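Local coordinates for protein catalase-3 (Neurospora crassa, PDB 4AJ9) that uses heme to break down hydrogen peroxide into water and oxygen, probably protecting cells from peroxide damage, at residues 241-246 with 667-672; 248-253 with 579-584; 265-270 with 529-534; 562-567 with 572-577. All blocks are in the same frame, centred on the assembly; numbering follows the deposited sequence.

Interaction 1: 241-246 with 667-672; sequences WEEAQV and VFKFLE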
loop_
_atom_site.group_PDB
_atom_site.type_symbol
_atom_site.label_atom_id
_atom_site.label_comp_id
_atom_site.label_asym_id
_atom_site.label_seq_id
_atom_site.Cartn_x
_atom_site.Cartn_y
_atom_site.Cartn_z
ATOM N N TRP C 241 -27.620 21.949 22.890
ATOM C CA TRP C 241 -27.067 20.600 23.043
ATOM C C TRP C 241 -28.130 19.493 23.011
ATOM O O TRP C 241 -27.989 18.499 22.284
ATOM C CB TRP C 241 -26.201 20.493 24.302
ATOM C CG TRP C 241 -25.636 19.117 24.500
ATOM C CD1 TRP C 241 -25.819 18.304 25.584
ATOM C CD2 TRP C 241 -24.833 18.374 23.572
ATOM N NE1 TRP C 241 -25.165 17.105 25.392
ATOM C CE2 TRP C 241 -24.555 17.123 24.166
ATOM C CE3 TRP C 241 -24.320 18.645 22.299
ATOM C CZ2 TRP C 241 -23.772 16.152 23.538
ATOM C CZ3 TRP C 241 -23.554 17.672 21.665
ATOM C CH2 TRP C 241 -23.287 16.441 22.288
ATOM N N GLU C 242 -29.196 19.675 23.785
ATOM C CA GLU C 242 -30.273 18.689 23.846
ATOM C C GLU C 242 -30.904 18.430 22.475
ATOM O O GLU C 242 -31.421 17.353 22.230
ATOM C CB GLU C 242 -31.343 19.087 24.885
ATOM C CG GLU C 242 -31.906 20.492 24.745
ATOM C CD GLU C 242 -31.112 21.549 25.507
ATOM O OE1 GLU C 242 -29.896 21.358 25.737
ATOM O OE2 GLU C 242 -31.713 22.585 25.871
ATOM N N GLU C 243 -30.856 19.429 21.597
ATOM C CA GLU C 243 -31.333 19.317 20.222
ATOM C C GLU C 243 -30.330 18.548 19.370
ATOM O O GLU C 243 -30.683 17.604 18.657
ATOM C CB GLU C 243 -31.483 20.722 19.642
ATOM C CG GLU C 243 -31.914 20.816 18.186
ATOM C CD GLU C 243 -32.010 22.263 17.731
ATOM O OE1 GLU C 243 -31.373 23.131 18.379
ATOM O OE2 GLU C 243 -32.735 22.541 16.749
ATOM N N ALA C 244 -29.076 18.986 19.432
ATOM C CA ALA C 244 -27.989 18.372 18.665
ATOM C C ALA C 244 -27.887 16.870 18.910
ATOM O O ALA C 244 -27.554 16.110 18.000
ATOM C CB ALA C 244 -26.659 19.052 18.984
ATOM N N GLN C 245 -28.195 16.443 20.131
ATOM C CA GLN C 245 -28.123 15.026 20.482
ATOM C C GLN C 245 -29.189 14.192 19.782
ATOM O O GLN C 245 -28.897 13.126 19.257
ATOM C CB GLN C 245 -28.247 14.834 21.984
ATOM C CG GLN C 245 -27.040 15.268 22.771
ATOM C CD GLN C 245 -27.062 14.673 24.149
ATOM O OE1 GLN C 245 -27.962 14.952 24.934
ATOM N NE2 GLN C 245 -26.096 13.810 24.441
ATOM N N VAL C 246 -30.426 14.667 19.797
ATOM C CA VAL C 246 -31.502 13.961 19.112
ATOM C C VAL C 246 -31.239 13.963 17.611
ATOM O O VAL C 246 -31.455 12.965 16.920
ATOM C CB VAL C 246 -32.869 14.594 19.422
ATOM C CG1 VAL C 246 -33.944 14.008 18.525
ATOM C CG2 VAL C 246 -33.210 14.404 20.910
ATOM N N VAL C 667 -34.414 36.062 14.441
ATOM C CA VAL C 667 -33.902 35.917 15.805
ATOM C C VAL C 667 -33.316 34.509 15.985
ATOM O O VAL C 667 -32.316 34.311 16.681
ATOM C CB VAL C 667 -35.022 36.129 16.832
ATOM C CG1 VAL C 667 -34.501 35.940 18.246
ATOM C CG2 VAL C 667 -35.650 37.518 16.659
ATOM N N PHE C 668 -33.986 33.545 15.361
ATOM C CA PHE C 668 -33.546 32.149 15.255
ATOM C C PHE C 668 -33.685 31.271 16.509
ATOM O O PHE C 668 -34.318 30.217 16.460
ATOM C CB PHE C 668 -32.135 32.033 14.664
ATOM C CG PHE C 668 -31.775 30.626 14.322
ATOM C CD1 PHE C 668 -32.323 30.020 13.201
ATOM C CD2 PHE C 668 -30.944 29.889 15.144
ATOM C CE1 PHE C 668 -32.025 28.709 12.889
ATOM C CE2 PHE C 668 -30.648 28.575 14.843
ATOM C CZ PHE C 668 -31.189 27.982 13.715
ATOM N N LYS C 669 -33.077 31.683 17.614
ATOM C CA LYS C 669 -33.309 31.027 18.896
ATOM C C LYS C 669 -33.842 32.028 19.908
ATOM O O LYS C 669 -33.317 33.141 20.043
ATOM C CB LYS C 669 -32.027 30.393 19.442
ATOM C CG LYS C 669 -31.487 29.231 18.612
ATOM C CD LYS C 669 -32.415 28.036 18.651
ATOM C CE LYS C 669 -31.618 26.735 18.530
ATOM N NZ LYS C 669 -32.497 25.593 18.175
ATOM N N PHE C 670 -34.881 31.623 20.626
ATOM C CA PHE C 670 -35.467 32.465 21.647
ATOM C C PHE C 670 -34.932 32.094 23.016
ATOM O O PHE C 670 -35.419 31.172 23.664
ATOM C CB PHE C 670 -36.989 32.415 21.558
ATOM C CG PHE C 670 -37.522 33.190 20.399
ATOM C CD1 PHE C 670 -37.513 32.647 19.125
ATOM C CD2 PHE C 670 -37.960 34.495 20.565
ATOM C CE1 PHE C 670 -37.970 33.374 18.047
ATOM C CE2 PHE C 670 -38.421 35.229 19.489
ATOM C CZ PHE C 670 -38.429 34.664 18.224
ATOM N N LEU C 671 -33.913 32.834 23.441
ATOM C CA LEU C 671 -33.109 32.475 24.604
ATOM C C LEU C 671 -33.816 32.708 25.937
ATOM O O LEU C 671 -33.294 32.337 26.992
ATOM C CB LEU C 671 -31.783 33.239 24.583
ATOM C CG LEU C 671 -30.896 33.007 23.359
ATOM C CD1 LEU C 671 -29.589 33.806 23.484
ATOM C CD2 LEU C 671 -30.615 31.522 23.179
ATOM N N GLU C 672 -34.998 33.310 25.901
ATOM C CA GLU C 672 -35.730 33.528 27.143
ATOM C C GLU C 672 -36.239 32.210 27.700
ATOM O O GLU C 672 -36.678 32.147 28.844
ATOM C CB GLU C 672 -36.886 34.514 26.957
ATOM C CG GLU C 672 -37.517 34.482 25.588
ATOM C CD GLU C 672 -36.741 35.305 24.580
ATOM O OE1 GLU C 672 -36.601 36.529 24.791
ATOM O OE2 GLU C 672 -36.277 34.731 23.579
#
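Glu243, in the first turn of helix 241-250, and Lys669, just beyond the end of helix 654-667, keep their backbones well apart, 11.9 Å between Glu243 CA and Lys669 CA. A buried salt bridge spans the gap and ties the catalase domain to the C-terminal domain found in long catalases. Glu243 sends out a straight chain, while Lys669, bent at its second and third torsions, comes from the opposite direction. The ammonium meets the carboxylate chiefly at one oxygen: Lys669 NZ donates to Glu243 OE1 over 2.7 Å, on the syn side and 23° out of the carboxylate plane. The chain reaches this place after Phe668 leaves the helix with a positive phi of 75°.

Both charged groups have further partners. Glu243 OE2 forms a salt bridge with Lys625, and OE1 also accepts from the backbone N of Val240, just before the helix. Lys669 NZ gives a second hydrogen bond to Trp623 O. The carboxylate is thus shared by two lysines, which would probably stabilise its negative charge. Lys669 NZ lies 3.4 Å from Glu243 OE2, the more distant of the two oxygens.

Interaction 2: 248-253 with 579-584; sequences AGKNAD and AADATA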
loop_
_atom_site.group_PDB
_atom_site.type_symbol
_atom_site.label_atom_id
_atom_site.label_comp_id
_atom_site.label_asym_id
_atom_site.label_seq_id
_atom_site.Cartn_x
_atom_site.Cartn_y
_atom_site.Cartn_z
ATOM N N ALA C 248 -28.407 13.988 16.046
ATOM C CA ALA C 248 -27.358 13.019 15.715
ATOM C C ALA C 248 -27.983 11.670 15.357
ATOM O O ALA C 248 -27.499 10.968 14.465
ATOM C CB ALA C 248 -26.393 12.852 16.889
ATOM N N GLY C 249 -29.051 11.313 16.067
ATOM C CA GLY C 249 -29.751 10.061 15.835
ATOM C C GLY C 249 -30.761 10.150 14.711
ATOM O O GLY C 249 -30.831 9.271 13.856
ATOM N N LYS C 250 -31.538 11.230 14.692
ATOM C CA LYS C 250 -32.577 11.407 13.676
ATOM C C LYS C 250 -32.028 11.709 12.268
ATOM O O LYS C 250 -32.635 11.322 11.267
ATOM C CB LYS C 250 -33.556 12.509 14.115
ATOM C CG LYS C 250 -34.341 12.163 15.380
ATOM C CD LYS C 250 -35.546 11.264 15.046
ATOM C CE LYS C 250 -36.301 10.825 16.302
ATOM N NZ LYS C 250 -37.514 9.983 15.991
ATOM N N ASN C 251 -30.894 12.405 12.184
ATOM C CA ASN C 251 -30.267 12.666 10.883
ATOM C C ASN C 251 -28.765 12.959 10.986
ATOM O O ASN C 251 -28.341 14.108 11.072
ATOM C CB ASN C 251 -30.977 13.793 10.125
ATOM C CG ASN C 251 -30.448 13.961 8.702
ATOM O OD1 ASN C 251 -29.597 13.188 8.255
ATOM N ND2 ASN C 251 -30.956 14.964 7.983
ATOM N N ALA C 252 -27.965 11.903 10.970
ATOM C CA ALA C 252 -26.530 12.041 11.097
ATOM C C ALA C 252 -25.961 12.901 9.964
ATOM O O ALA C 252 -24.854 13.427 10.071
ATOM C CB ALA C 252 -25.880 10.662 11.108
ATOM N N ASP C 253 -26.735 13.057 8.898
ATOM C CA ASP C 253 -26.281 13.757 7.701
ATOM C C ASP C 253 -26.794 15.188 7.620
ATOM O O ASP C 253 -26.794 15.803 6.554
ATOM C CB ASP C 253 -26.735 12.980 6.474
ATOM C CG ASP C 253 -26.166 11.575 6.454
ATOM O OD1 ASP C 253 -24.927 11.465 6.472
ATOM O OD2 ASP C 253 -26.944 10.596 6.453
ATOM N N ALA C 579 -41.960 9.806 10.043
ATOM C CA ALA C 579 -40.645 10.175 9.539
ATOM C C ALA C 579 -40.156 11.535 10.038
ATOM O O ALA C 579 -39.003 11.907 9.800
ATOM C CB ALA C 579 -40.647 10.148 8.018
ATOM N N ALA C 580 -41.021 12.277 10.722
ATOM C CA ALA C 580 -40.708 13.665 11.083
ATOM C C ALA C 580 -40.121 13.835 12.479
ATOM O O ALA C 580 -40.407 13.064 13.403
ATOM C CB ALA C 580 -41.930 14.549 10.931
ATOM N N ASP C 581 -39.304 14.868 12.625
ATOM C CA ASP C 581 -38.768 15.235 13.925
ATOM C C ASP C 581 -38.515 16.743 13.954
ATOM O O ASP C 581 -38.223 17.345 12.928
ATOM C CB ASP C 581 -37.484 14.459 14.215
ATOM C CG ASP C 581 -37.023 14.624 15.646
ATOM O OD1 ASP C 581 -37.518 13.876 16.524
ATOM O OD2 ASP C 581 -36.176 15.506 15.894
ATOM N N ALA C 582 -38.624 17.352 15.125
ATOM C CA ALA C 582 -38.444 18.796 15.228
ATOM C C ALA C 582 -37.031 19.232 14.834
ATOM O O ALA C 582 -36.837 20.362 14.385
ATOM C CB ALA C 582 -38.763 19.272 16.631
ATOM N N THR C 583 -36.052 18.343 15.023
ATOM C CA THR C 583 -34.653 18.656 14.735
ATOM C C THR C 583 -34.431 19.046 13.273
ATOM O O THR C 583 -33.414 19.659 12.939
ATOM C CB THR C 583 -33.697 17.476 15.067
ATOM O OG1 THR C 583 -34.143 16.285 14.400
ATOM C CG2 THR C 583 -33.608 17.236 16.569
ATOM N N ALA C 584 -35.375 18.683 12.405
ATOM C CA ALA C 584 -35.233 18.929 10.968
ATOM C C ALA C 584 -35.584 20.355 10.562
ATOM O O ALA C 584 -35.307 20.777 9.434
ATOM C CB ALA C 584 -36.082 17.958 10.176
HETATM O O HOH W 1 -39.111 12.083 15.673
#
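Lys250 and Asp581 cross at about a right angle, the lysine chain running past the aspartate with its methylenes against the carboxylate. Lys250 CG lies 3.6 Å from Asp581 CG, and Lys250 CE comes within 3.3 Å of Asp581 OD1. The ammonium overshoots: Lys250 NZ stands 3.9 Å from Asp581 OD1, a long salt bridge. A water fills in, accepting from Lys250 NZ and donating to both Asp581 OD1 and Ala580 O. Lys250 NZ also donates to Gln245 OE1 of the second subunit, so this last residue of helix 241-250 reaches both the C-terminal domain and the subunit interface.

Asp581 is gripped at its other oxygen. With its CG opposite the backbone N (chi1 -170°), OD2 accepts on its anti side from Thr583 N, closing an Asx turn, and from Thr583 OG1 at 2.6 Å. The two donors reach OD2 from opposite faces of the carboxylate plane, which fixes the group's rotation. Thr583 OG1 also rests 3.8 Å from Lys250 CB. An alanine in place of Asp581 would remove the carboxylate and is likely to leave Thr583 N and OG1 without their acceptor and the bridging water with one partner fewer.

Division of labour follows: OD2 shapes its own turn, whereas OD1 faces the lysine and the water, so the attraction across the domains is probably modest and partly carried by solvent.

Interaction 3: 265-270 with 529-534; sequences SGNAPS and IATLRV
Asn267 and Thr531 bring a loop and a turn together: the loop after a Schellman motif, where Gly266 takes positive phi at the end of helix 254-264, and a type II beta turn from Ile529 to Leu532 that leads into strand 533-537. The one belongs to the catalase domain, the other to the entrance of the C-terminal domain. Their side chains slide past each other in opposite directions.

The tight part is small and centres on one methyl. Thr531 CG2 presses on Asn267 CB at 3.3 Å and lies 3.6 Å from Asn267 CG, so it meets the root of the asparagine side chain. Thr531 is the third residue of its turn, with a positive phi of 75°; its first torsion (chi1 82°) swings CG2 to the side opposite its carbonyl carbon, where it meets the asparagine. The hydroxyl is engaged away from the contact, with Arg204 NH2.

Beyond the methyl the fit slackens, in a contact that lies at the surface: Asn267 OD1 is 3.9 Å from Ala530 CB, a plain touch. The Asn267 amide bonds instead within its own loop, to a serine whose OG is itself linked to Asp261 O and Ala262 O in the last turn of the helix. Nearby, Arg533 forms a salt bridge with Asp261, a further link between this region and the C-terminal domain. Asn267 ND2 donates to Ser265 OG at 2.9 Å, almost straight at 173°, with the oxygen practically in the amide plane.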
loop_
_atom_site.group_PDB
_atom_site.type_symbol
_atom_site.label_atom_id
_atom_site.label_comp_id
_atom_site.label_asym_id
_atom_site.label_seq_id
_atom_site.Cartn_x
_atom_site.Cartn_y
_atom_site.Cartn_z
ATOM N N SER C 265 -30.735 24.095 -4.595
ATOM C CA SER C 265 -31.916 24.949 -4.683
ATOM C C SER C 265 -31.593 26.339 -5.231
ATOM O O SER C 265 -32.481 27.182 -5.383
ATOM C CB SER C 265 -32.597 25.061 -3.318
ATOM O OG SER C 265 -31.788 25.773 -2.402
ATOM N N GLY C 266 -30.318 26.574 -5.510
ATOM C CA GLY C 266 -29.888 27.827 -6.093
ATOM C C GLY C 266 -29.626 28.869 -5.028
ATOM O O GLY C 266 -29.552 30.057 -5.319
ATOM N N ASN C 267 -29.492 28.413 -3.786
ATOM C CA ASN C 267 -29.203 29.290 -2.657
ATOM C C ASN C 267 -27.768 29.103 -2.189
ATOM O O ASN C 267 -27.524 28.795 -1.028
ATOM C CB ASN C 267 -30.152 29.004 -1.500
ATOM C CG ASN C 267 -31.557 29.514 -1.757
ATOM O OD1 ASN C 267 -31.845 30.698 -1.574
ATOM N ND2 ASN C 267 -32.440 28.622 -2.170
ATOM N N ALA C 268 -26.826 29.285 -3.106
ATOM C CA ALA C 268 -25.415 29.072 -2.796
ATOM C C ALA C 268 -24.983 29.934 -1.619
ATOM O O ALA C 268 -25.313 31.122 -1.553
ATOM C CB ALA C 268 -24.563 29.384 -4.014
ATOM N N PRO C 269 -24.234 29.344 -0.678
ATOM C CA PRO C 269 -23.749 30.141 0.452
ATOM C C PRO C 269 -22.497 30.935 0.077
ATOM O O PRO C 269 -21.737 30.502 -0.802
ATOM C CB PRO C 269 -23.425 29.074 1.502
ATOM C CG PRO C 269 -23.014 27.873 0.684
ATOM C CD PRO C 269 -23.836 27.925 -0.580
ATOM N N SER C 270 -22.299 32.086 0.722
ATOM C CA SER C 270 -21.106 32.899 0.513
ATOM C C SER C 270 -20.407 33.226 1.822
ATOM O O SER C 270 -21.020 33.196 2.889
ATOM C CB SER C 270 -21.440 34.203 -0.218
ATOM O OG SER C 270 -21.970 33.924 -1.494
ATOM N N ILE C 529 -33.118 34.767 5.987
ATOM C CA ILE C 529 -33.757 33.521 6.393
ATOM C C ILE C 529 -33.920 32.557 5.212
ATOM O O ILE C 529 -34.518 31.494 5.351
ATOM C CB ILE C 529 -35.102 33.774 7.080
ATOM C CG1 ILE C 529 -36.085 34.433 6.106
ATOM C CG2 ILE C 529 -34.884 34.615 8.340
ATOM C CD1 ILE C 529 -37.549 34.322 6.539
ATOM N N ALA C 530 -33.356 32.918 4.063
ATOM C CA ALA C 530 -33.371 32.031 2.908
ATOM C C ALA C 530 -32.868 30.640 3.295
ATOM O O ALA C 530 -31.931 30.514 4.086
ATOM C CB ALA C 530 -32.524 32.601 1.790
ATOM N N THR C 531 -33.507 29.612 2.735
ATOM C CA THR C 531 -33.185 28.205 2.986
ATOM C C THR C 531 -33.644 27.662 4.337
ATOM O O THR C 531 -33.680 26.452 4.517
ATOM C CB THR C 531 -31.680 27.892 2.865
ATOM O OG1 THR C 531 -31.013 28.253 4.087
ATOM C CG2 THR C 531 -31.062 28.633 1.688
ATOM N N LEU C 532 -33.966 28.525 5.295
ATOM C CA LEU C 532 -34.379 28.013 6.595
ATOM C C LEU C 532 -35.671 27.191 6.445
ATOM O O LEU C 532 -36.441 27.380 5.499
ATOM C CB LEU C 532 -34.526 29.124 7.636
ATOM C CG LEU C 532 -33.223 29.859 7.970
ATOM C CD1 LEU C 532 -33.402 30.727 9.200
ATOM C CD2 LEU C 532 -32.061 28.888 8.163
ATOM N N ARG C 533 -35.890 26.280 7.382
ATOM C CA ARG C 533 -36.846 25.205 7.195
ATOM C C ARG C 533 -38.044 25.336 8.127
ATOM O O ARG C 533 -37.890 25.553 9.330
ATOM C CB ARG C 533 -36.149 23.854 7.416
ATOM C CG ARG C 533 -35.071 23.557 6.371
ATOM C CD ARG C 533 -33.973 22.624 6.906
ATOM N NE ARG C 533 -32.930 22.369 5.909
ATOM C CZ ARG C 533 -32.942 21.352 5.048
ATOM N NH1 ARG C 533 -33.948 20.480 5.058
ATOM N NH2 ARG C 533 -31.946 21.204 4.176
ATOM N N VAL C 534 -39.235 25.183 7.567
ATOM C CA VAL C 534 -40.452 25.259 8.361
ATOM C C VAL C 534 -41.195 23.933 8.265
ATOM O O VAL C 534 -41.492 23.462 7.173
ATOM C CB VAL C 534 -41.351 26.401 7.873
ATOM C CG1 VAL C 534 -42.586 26.521 8.749
ATOM C CG2 VAL C 534 -40.569 27.704 7.861
#

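Interaction 4: 562-567 with 572-577; sequences VTVIAE and GVDQTY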
loop_
_atom_site.group_PDB
_atom_site.type_symbol
_atom_site.label_atom_id
_atom_site.label_comp_id
_atom_site.label_asym_id
_atom_site.label_seq_id
_atom_site.Cartn_x
_atom_site.Cartn_y
_atom_site.Cartn_z
ATOM N N VAL C 562 -40.266 24.485 3.025
ATOM C CA VAL C 562 -41.376 24.119 3.887
ATOM C C VAL C 562 -41.746 22.655 3.705
ATOM O O VAL C 562 -41.866 22.174 2.585
ATOM C CB VAL C 562 -42.604 25.004 3.584
ATOM C CG1 VAL C 562 -43.769 24.657 4.506
ATOM C CG2 VAL C 562 -42.222 26.478 3.698
ATOM N N THR C 563 -41.909 21.948 4.814
ATOM C CA THR C 563 -42.310 20.545 4.770
ATOM C C THR C 563 -43.681 20.396 5.407
ATOM O O THR C 563 -43.836 20.610 6.609
ATOM C CB THR C 563 -41.319 19.656 5.550
ATOM O OG1 THR C 563 -39.992 19.853 5.049
ATOM C CG2 THR C 563 -41.694 18.183 5.421
ATOM N N VAL C 564 -44.681 20.037 4.612
ATOM C CA VAL C 564 -45.999 19.758 5.173
ATOM C C VAL C 564 -46.055 18.320 5.683
ATOM O O VAL C 564 -45.750 17.373 4.952
ATOM C CB VAL C 564 -47.109 19.987 4.142
ATOM C CG1 VAL C 564 -48.459 19.549 4.709
ATOM C CG2 VAL C 564 -47.137 21.457 3.728
ATOM N N ILE C 565 -46.452 18.167 6.939
ATOM C CA ILE C 565 -46.440 16.866 7.600
ATOM C C ILE C 565 -47.851 16.407 7.923
ATOM O O ILE C 565 -48.653 17.191 8.422
ATOM C CB ILE C 565 -45.655 16.948 8.916
ATOM C CG1 ILE C 565 -44.226 17.441 8.652
ATOM C CG2 ILE C 565 -45.667 15.600 9.661
ATOM C CD1 ILE C 565 -43.480 17.823 9.926
ATOM N N ALA C 566 -48.151 15.137 7.645
ATOM C CA ALA C 566 -49.423 14.545 8.053
ATOM C C ALA C 566 -49.273 13.052 8.369
ATOM O O ALA C 566 -48.163 12.524 8.421
ATOM C CB ALA C 566 -50.487 14.768 6.985
ATOM N N GLU C 567 -50.395 12.384 8.594
ATOM C CA GLU C 567 -50.388 10.996 9.034
ATOM C C GLU C 567 -49.829 10.077 7.962
ATOM O O GLU C 567 -49.131 9.113 8.271
ATOM C CB GLU C 567 -51.798 10.541 9.417
ATOM C CG GLU C 567 -52.388 11.287 10.604
ATOM C CD GLU C 567 -53.204 12.497 10.195
ATOM O OE1 GLU C 567 -52.991 13.029 9.081
ATOM O OE2 GLU C 567 -54.064 12.911 11.000
ATOM N N GLY C 572 -50.118 16.719 -1.376
ATOM C CA GLY C 572 -49.655 17.907 -0.684
ATOM C C GLY C 572 -48.762 17.631 0.512
ATOM O O GLY C 572 -48.142 18.541 1.049
ATOM N N VAL C 573 -48.696 16.375 0.942
ATOM C CA VAL C 573 -47.906 16.026 2.117
ATOM C C VAL C 573 -46.469 15.660 1.749
ATOM O O VAL C 573 -46.236 14.831 0.874
ATOM C CB VAL C 573 -48.550 14.867 2.889
ATOM C CG1 VAL C 573 -47.683 14.481 4.078
ATOM C CG2 VAL C 573 -49.956 15.258 3.335
ATOM N N ASP C 574 -45.507 16.280 2.423
ATOM C CA ASP C 574 -44.102 16.054 2.098
ATOM C C ASP C 574 -43.472 14.975 2.969
ATOM O O ASP C 574 -42.489 14.351 2.563
ATOM C CB ASP C 574 -43.287 17.344 2.231
ATOM C CG ASP C 574 -43.813 18.459 1.351
ATOM O OD1 ASP C 574 -43.831 18.295 0.115
ATOM O OD2 ASP C 574 -44.188 19.516 1.898
ATOM N N GLN C 575 -44.025 14.771 4.164
ATOM C CA GLN C 575 -43.442 13.841 5.128
ATOM C C GLN C 575 -44.520 13.355 6.093
ATOM O O GLN C 575 -45.425 14.111 6.443
ATOM C CB GLN C 575 -42.325 14.541 5.912
ATOM C CG GLN C 575 -41.353 13.626 6.627
ATOM C CD GLN C 575 -40.239 14.406 7.325
ATOM O OE1 GLN C 575 -40.499 15.398 8.009
ATOM N NE2 GLN C 575 -38.997 13.955 7.156
ATOM N N THR C 576 -44.427 12.096 6.512
ATOM C CA THR C 576 -45.349 11.545 7.503
ATOM C C THR C 576 -44.880 11.902 8.898
ATOM O O THR C 576 -43.696 12.169 9.114
ATOM C CB THR C 576 -45.416 10.006 7.434
ATOM O OG1 THR C 576 -44.120 9.464 7.735
ATOM C CG2 THR C 576 -45.865 9.547 6.057
ATOM N N TYR C 577 -45.803 11.881 9.852
ATOM C CA TYR C 577 -45.435 12.103 11.247
ATOM C C TYR C 577 -44.391 11.102 11.702
ATOM O O TYR C 577 -43.505 11.444 12.488
ATOM C CB TYR C 577 -46.659 12.058 12.163
ATOM C CG TYR C 577 -47.381 13.377 12.197
ATOM C CD1 TYR C 577 -46.796 14.490 12.795
ATOM C CD2 TYR C 577 -48.630 13.526 11.608
ATOM C CE1 TYR C 577 -47.440 15.707 12.823
ATOM C CE2 TYR C 577 -49.291 14.748 11.630
ATOM C CZ TYR C 577 -48.693 15.835 12.240
ATOM O OH TYR C 577 -49.338 17.059 12.264
#
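Ile565 turns CG1 beside its own backbone N (chi1 -57°), which carries CG2 round to Tyr577, whose ring is set by a chi1 of -83° to lean back across the strand. The two side chains cross at about a right angle. Ile565 CG2 lies over one ring face, 3.6 Å from the centroid of Tyr577, a CH-pi contact displaced toward the rim near CD1. Tyr577 CD2 lies 3.3 Å from Ala566 C, so the ring also packs on the strand backbone, and its OH bonds to Ser538 O.

Strand 575-576, outermost within this chain in the parallel sheet of the C-terminal domain, which is related to the class I glutamine amidotransferase fold, pairs in parallel with strand 561-566. Ala566 N donates to Gln575 O, and Tyr577 N to Ala566 O. Val564 O receives two donors, Asp574 N at 2.8 Å and Gln575 N at 3.2 Å. Val564 N is met by a side chain and not by a backbone carbonyl: it donates to the anti lone pair of Asp574 OD2 at 2.8 Å and 170°, and the same oxygen pairs with Lys552. Replacing Tyr577 by an alanine would probably uncover Ile565 CG2, open a gap beside Ala566 and leave Ser538 O without this donor. On the sheet face of Ala566, its CB touches Val573 CG2 at 3.7 Å.

Overall arrangement
Interactions 1, 2 and 3 each join the catalase domain to the C-terminal domain, while interaction 4 lies inside the latter. Interactions 1 and 2 share helix 241-250, their centres 14 Å apart, and both touch the second subunit. Interaction 3 touches both, its centre 19 Å from each: Leu532 packs on Phe668, and Arg533 on Ala584. It also leads into the sheet of interaction 4, where Val534 O and Thr563 N, 2.8 Å apart, probably hydrogen-bond. Interaction 4 is nested within the loop closed by interaction 2, and Ala580 packs on Gln575 and Ile565. Interactions 1 and 4 stay about 12 Å apart at their nearest atoms. All four lie away from the heme site.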